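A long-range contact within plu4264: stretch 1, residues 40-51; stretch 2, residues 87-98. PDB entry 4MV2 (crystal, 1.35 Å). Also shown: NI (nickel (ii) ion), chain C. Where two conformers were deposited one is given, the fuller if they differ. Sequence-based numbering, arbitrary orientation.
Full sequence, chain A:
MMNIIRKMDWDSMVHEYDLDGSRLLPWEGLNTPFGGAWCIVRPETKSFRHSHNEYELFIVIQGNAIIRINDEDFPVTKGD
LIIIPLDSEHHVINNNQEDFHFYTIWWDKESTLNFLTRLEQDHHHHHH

Stretch 1 (40-51) IVRPETKSFRHS
Stretch 2 87-98: DSEHHVINNNQE

The two stretches run antiparallel and bury 1003 Å² between them. Strand 90-94 pairs with strand 45-46 (Thr 45–Asn 94, Lys 46–Ile 93) and, after a register shift of one residue, with the single bridge His 50–His 90. Stretch 2 enters through Asp 87 (phi/psi 65/12), whose OD1 shares a water with Ser 51 OG. Glu 89 (chi1 and chi2 both m) takes a hydrogen bond from Ser 51 OG to its OE2 (3.0 Å), and its CB lies over one face of the guanidinium of Arg 49, whose side chain is extended (chi1 to chi3 t). Arg 49 NH1 and Glu 89 OE1 form a long salt bridge (3.7 Å), of charge alone because the oxygen lies well out of the guanidinium plane.

At the single bridge, His 90 N donates to His 50 O (2.9 Å) and His 50 N to His 90 O (3.2 Å). Both CA-to-CB bonds point away, but p rotamers (chi1 49° and 75°) bring the rings back to a shared nickel, NI, with His 90 NE2 at 2.2 Å and His 50 NE2 at 2.1 Å. The rings form an offset edge-to-face pair, the edge of His 50 toward the face of His 90, planes at 65°. His 90 ND1 donates to Ser 88 O (2.9 Å), leaving NE2 for the metal.

His 91 (p) points toward stretch 1, buried against Lys 46, Ser 47 and Arg 49. Around Val 92 the small Ser 47 (p) bonds twice: Ser 47 N to Val 92 O (2.8 Å), and Val 92 N to Ser 47 OG (2.9 Å), the Ser 47 hydroxyl standing in for its own carbonyl. Val 92 CG1 packs on Val 41 CG2 (3.8 Å).

Ile 93 and Lys 46 share one sheet face, Asn 94 and Thr 45 the other. Asn 94 N donates to Thr 45 O (2.9 Å); the return bond is weak. Buried Asn 94 (t) sends ND2 to Val 41 O (3.0 Å) and Glu 98 O (2.9 Å), tying the loop after its strand to the end of strand 40-41, just before the type II turn Arg 42–Thr 45. One water joins Asn 95 O, Glu 44 OE2 and Gln 97 NE2. Asn 96 N donates to Asn 94 OD1 (3.0 Å), and Glu 44 N, within the turn, donates weakly to Asn 96 O (3.2 Å).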

# COMPACT_ATOMS: atom_id res chain seq x y z
N ILE A 40 7.88 -1.66 -10.29
CA ILE A 40 8.13 -2.89 -11.03
C ILE A 40 9.59 -3.02 -11.30
O ILE A 40 10.23 -2.13 -11.90
CB ILE A 40 7.37 -2.98 -12.38
CG1 ILE A 40 5.87 -2.78 -12.21
CG2 ILE A 40 7.66 -4.35 -13.00
CD1 ILE A 40 5.12 -2.68 -13.54
N VAL A 41 10.15 -4.12 -10.82
CA VAL A 41 11.52 -4.52 -11.17
C VAL A 41 11.39 -5.52 -12.31
O VAL A 41 10.81 -6.59 -12.14
CB VAL A 41 12.32 -5.06 -9.97
CG1 VAL A 41 13.76 -5.40 -10.41
CG2 VAL A 41 12.35 -4.06 -8.82
N ARG A 42 11.91 -5.14 -13.46
CA ARG A 42 11.70 -5.91 -14.69
C ARG A 42 12.47 -7.23 -14.62
O ARG A 42 13.40 -7.38 -13.83
CB ARG A 42 12.12 -5.06 -15.88
CG ARG A 42 11.27 -3.80 -16.03
CD ARG A 42 9.82 -4.13 -16.26
NE ARG A 42 9.01 -2.93 -16.44
CZ ARG A 42 7.70 -2.94 -16.64
NH1 ARG A 42 7.04 -4.09 -16.67
NH2 ARG A 42 7.04 -1.79 -16.80
N PRO A 43 12.08 -8.20 -15.45
CA PRO A 43 12.74 -9.52 -15.40
C PRO A 43 14.25 -9.41 -15.55
O PRO A 43 14.74 -8.66 -16.39
CB PRO A 43 12.11 -10.24 -16.59
CG PRO A 43 10.74 -9.65 -16.68
CD PRO A 43 10.96 -8.21 -16.42
N GLU A 44 14.98 -10.16 -14.72
CA GLU A 44 16.45 -10.23 -14.80
C GLU A 44 17.09 -8.87 -14.65
O GLU A 44 18.08 -8.57 -15.31
CB GLU A 44 16.89 -10.96 -16.07
CG GLU A 44 16.33 -12.38 -16.12
CD GLU A 44 16.88 -13.25 -17.21
OE1 GLU A 44 16.97 -12.78 -18.35
OE2 GLU A 44 17.26 -14.40 -16.91
N THR A 45 16.54 -8.07 -13.73
CA THR A 45 17.15 -6.77 -13.40
C THR A 45 17.18 -6.60 -11.89
O THR A 45 16.53 -7.37 -11.16
CB THR A 45 16.42 -5.56 -14.04
OG1 THR A 45 15.15 -5.36 -13.42
CG2 THR A 45 16.20 -5.73 -15.54
N LYS A 46 17.86 -5.57 -11.44
CA LYS A 46 17.86 -5.19 -10.01
C LYS A 46 17.70 -3.70 -9.88
O LYS A 46 18.08 -2.95 -10.76
CB LYS A 46 19.14 -5.66 -9.32
CG LYS A 46 20.39 -5.04 -9.88
CD LYS A 46 21.56 -5.19 -8.95
CE LYS A 46 21.74 -3.99 -7.99
NZ LYS A 46 22.21 -2.71 -8.68
N SER A 47 17.18 -3.26 -8.73
CA SER A 47 16.99 -1.80 -8.51
C SER A 47 18.21 -1.14 -7.88
O SER A 47 19.15 -1.81 -7.49
CB SER A 47 15.74 -1.54 -7.69
OG SER A 47 15.92 -1.98 -6.36
N PHE A 48 18.18 0.19 -7.78
CA PHE A 48 19.31 0.99 -7.33
C PHE A 48 19.43 1.00 -5.82
O PHE A 48 18.50 1.30 -5.14
CB PHE A 48 19.12 2.43 -7.83
CG PHE A 48 20.14 3.39 -7.34
CD1 PHE A 48 21.33 3.53 -8.02
CD2 PHE A 48 19.91 4.18 -6.20
CE1 PHE A 48 22.30 4.44 -7.57
CE2 PHE A 48 20.87 5.08 -5.75
CZ PHE A 48 22.05 5.21 -6.44
N ARG A 49 20.60 0.68 -5.30
CA ARG A 49 20.77 0.55 -3.85
C ARG A 49 20.85 1.92 -3.19
O ARG A 49 21.60 2.80 -3.66
CB ARG A 49 22.03 -0.31 -3.58
CG ARG A 49 22.31 -0.58 -2.10
CD ARG A 49 23.44 -1.61 -1.96
NE ARG A 49 23.89 -1.88 -0.58
CZ ARG A 49 24.93 -1.30 0.05
NH1 ARG A 49 25.68 -0.37 -0.56
NH2 ARG A 49 25.24 -1.64 1.29
N HIS A 50 20.03 2.14 -2.15
CA HIS A 50 20.17 3.40 -1.41
C HIS A 50 19.82 3.21 0.03
O HIS A 50 19.40 2.12 0.46
CB HIS A 50 19.29 4.49 -2.04
CG HIS A 50 17.81 4.38 -1.78
ND1 HIS A 50 16.94 5.40 -2.11
CD2 HIS A 50 17.05 3.42 -1.20
CE1 HIS A 50 15.70 5.05 -1.79
NE2 HIS A 50 15.74 3.85 -1.23
N SER A 51 19.92 4.30 0.78
CA SER A 51 19.53 4.30 2.18
C SER A 51 19.03 5.68 2.55
O SER A 51 19.30 6.66 1.83
CB SER A 51 20.71 3.93 3.09
OG SER A 51 21.71 4.95 3.09
N ASP A 87 17.98 3.95 7.60
CA ASP A 87 19.36 4.07 7.16
C ASP A 87 19.99 2.79 6.67
O ASP A 87 21.18 2.74 6.46
CB ASP A 87 20.24 4.64 8.28
CG ASP A 87 19.82 6.03 8.71
OD1 ASP A 87 19.46 6.86 7.84
OD2 ASP A 87 19.86 6.29 9.93
N SER A 88 19.20 1.75 6.46
CA SER A 88 19.76 0.52 5.89
C SER A 88 19.88 0.69 4.38
O SER A 88 19.03 1.33 3.77
CB SER A 88 18.84 -0.66 6.18
OG SER A 88 17.58 -0.55 5.51
N GLU A 89 20.91 0.08 3.80
CA GLU A 89 21.05 -0.01 2.36
C GLU A 89 20.15 -1.11 1.84
O GLU A 89 20.14 -2.22 2.36
CB GLU A 89 22.49 -0.31 1.97
CG GLU A 89 23.50 0.74 2.43
CD GLU A 89 23.45 2.07 1.63
OE1 GLU A 89 23.02 2.05 0.45
OE2 GLU A 89 23.88 3.11 2.20
N HIS A 90 19.38 -0.79 0.82
CA HIS A 90 18.41 -1.73 0.31
C HIS A 90 18.28 -1.62 -1.15
O HIS A 90 18.37 -0.51 -1.69
CB HIS A 90 17.02 -1.57 0.97
CG HIS A 90 16.48 -0.15 1.00
ND1 HIS A 90 16.97 0.81 1.86
CD2 HIS A 90 15.46 0.43 0.32
CE1 HIS A 90 16.30 1.94 1.69
NE2 HIS A 90 15.37 1.74 0.77
N HIS A 91 18.10 -2.78 -1.77
CA HIS A 91 17.64 -2.87 -3.16
C HIS A 91 16.93 -4.22 -3.43
O HIS A 91 16.88 -5.11 -2.56
CB HIS A 91 18.81 -2.60 -4.15
CG HIS A 91 19.81 -3.71 -4.29
ND1 HIS A 91 20.83 -3.94 -3.39
CD2 HIS A 91 19.99 -4.61 -5.29
CE1 HIS A 91 21.60 -4.92 -3.83
NE2 HIS A 91 21.09 -5.36 -4.97
N VAL A 92 16.38 -4.32 -4.63
CA VAL A 92 15.54 -5.43 -5.03
C VAL A 92 16.18 -6.14 -6.21
O VAL A 92 16.62 -5.50 -7.16
CB VAL A 92 14.15 -4.92 -5.43
CG1 VAL A 92 13.22 -6.07 -5.75
CG2 VAL A 92 13.55 -4.07 -4.28
N ILE A 93 16.26 -7.46 -6.12
CA ILE A 93 16.89 -8.30 -7.14
C ILE A 93 15.85 -9.21 -7.72
O ILE A 93 15.28 -10.04 -7.01
CB ILE A 93 18.04 -9.15 -6.54
CG1 ILE A 93 19.12 -8.25 -5.94
CG2 ILE A 93 18.61 -10.12 -7.60
CD1 ILE A 93 20.01 -8.97 -4.93
N ASN A 94 15.58 -9.06 -9.01
CA ASN A 94 14.64 -9.93 -9.70
C ASN A 94 15.36 -10.81 -10.70
O ASN A 94 15.61 -10.38 -11.83
CB ASN A 94 13.54 -9.16 -10.43
CG ASN A 94 12.49 -10.07 -11.07
OD1 ASN A 94 12.49 -11.28 -10.88
ND2 ASN A 94 11.63 -9.48 -11.89
N ASN A 95 15.69 -12.03 -10.29
CA ASN A 95 16.42 -12.96 -11.15
C ASN A 95 15.49 -13.76 -12.07
O ASN A 95 15.95 -14.59 -12.86
CB ASN A 95 17.24 -13.97 -10.33
CG ASN A 95 18.39 -13.35 -9.57
OD1 ASN A 95 18.69 -13.77 -8.45
ND2 ASN A 95 19.06 -12.41 -10.16
N ASN A 96 14.19 -13.50 -12.00
CA ASN A 96 13.19 -14.31 -12.64
C ASN A 96 12.73 -13.76 -13.97
O ASN A 96 13.09 -12.66 -14.34
CB ASN A 96 12.05 -14.55 -11.66
CG ASN A 96 12.58 -15.06 -10.33
OD1 ASN A 96 13.06 -16.18 -10.25
ND2 ASN A 96 12.53 -14.23 -9.29
N GLN A 97 11.93 -14.53 -14.67
CA GLN A 97 11.45 -14.19 -15.99
C GLN A 97 10.25 -13.30 -16.02
O GLN A 97 9.86 -12.88 -17.09
CB GLN A 97 11.09 -15.51 -16.71
CG GLN A 97 12.26 -16.38 -16.99
CD GLN A 97 13.01 -15.87 -18.18
OE1 GLN A 97 12.45 -15.76 -19.27
NE2 GLN A 97 14.23 -15.49 -17.98
N GLU A 98 9.65 -13.06 -14.86
CA GLU A 98 8.39 -12.31 -14.77
C GLU A 98 8.62 -11.03 -13.97
O GLU A 98 9.43 -11.00 -13.04
CB GLU A 98 7.36 -13.15 -14.01
CG GLU A 98 7.08 -14.55 -14.56
CD GLU A 98 8.12 -15.62 -14.17
OE1 GLU A 98 8.93 -15.48 -13.20
OE2 GLU A 98 8.10 -16.65 -14.86
NI NI C . 14.10 3.30 -0.02
O HOH W 1 15.34 -15.59 -15.37
O HOH W 2 18.52 -14.80 -14.39
O HOH W 3 21.13 -3.54 -0.57
O HOH W 4 20.86 7.10 5.38
O HOH W 5 13.25 2.16 -1.53
O HOH W 6 12.82 4.82 -0.91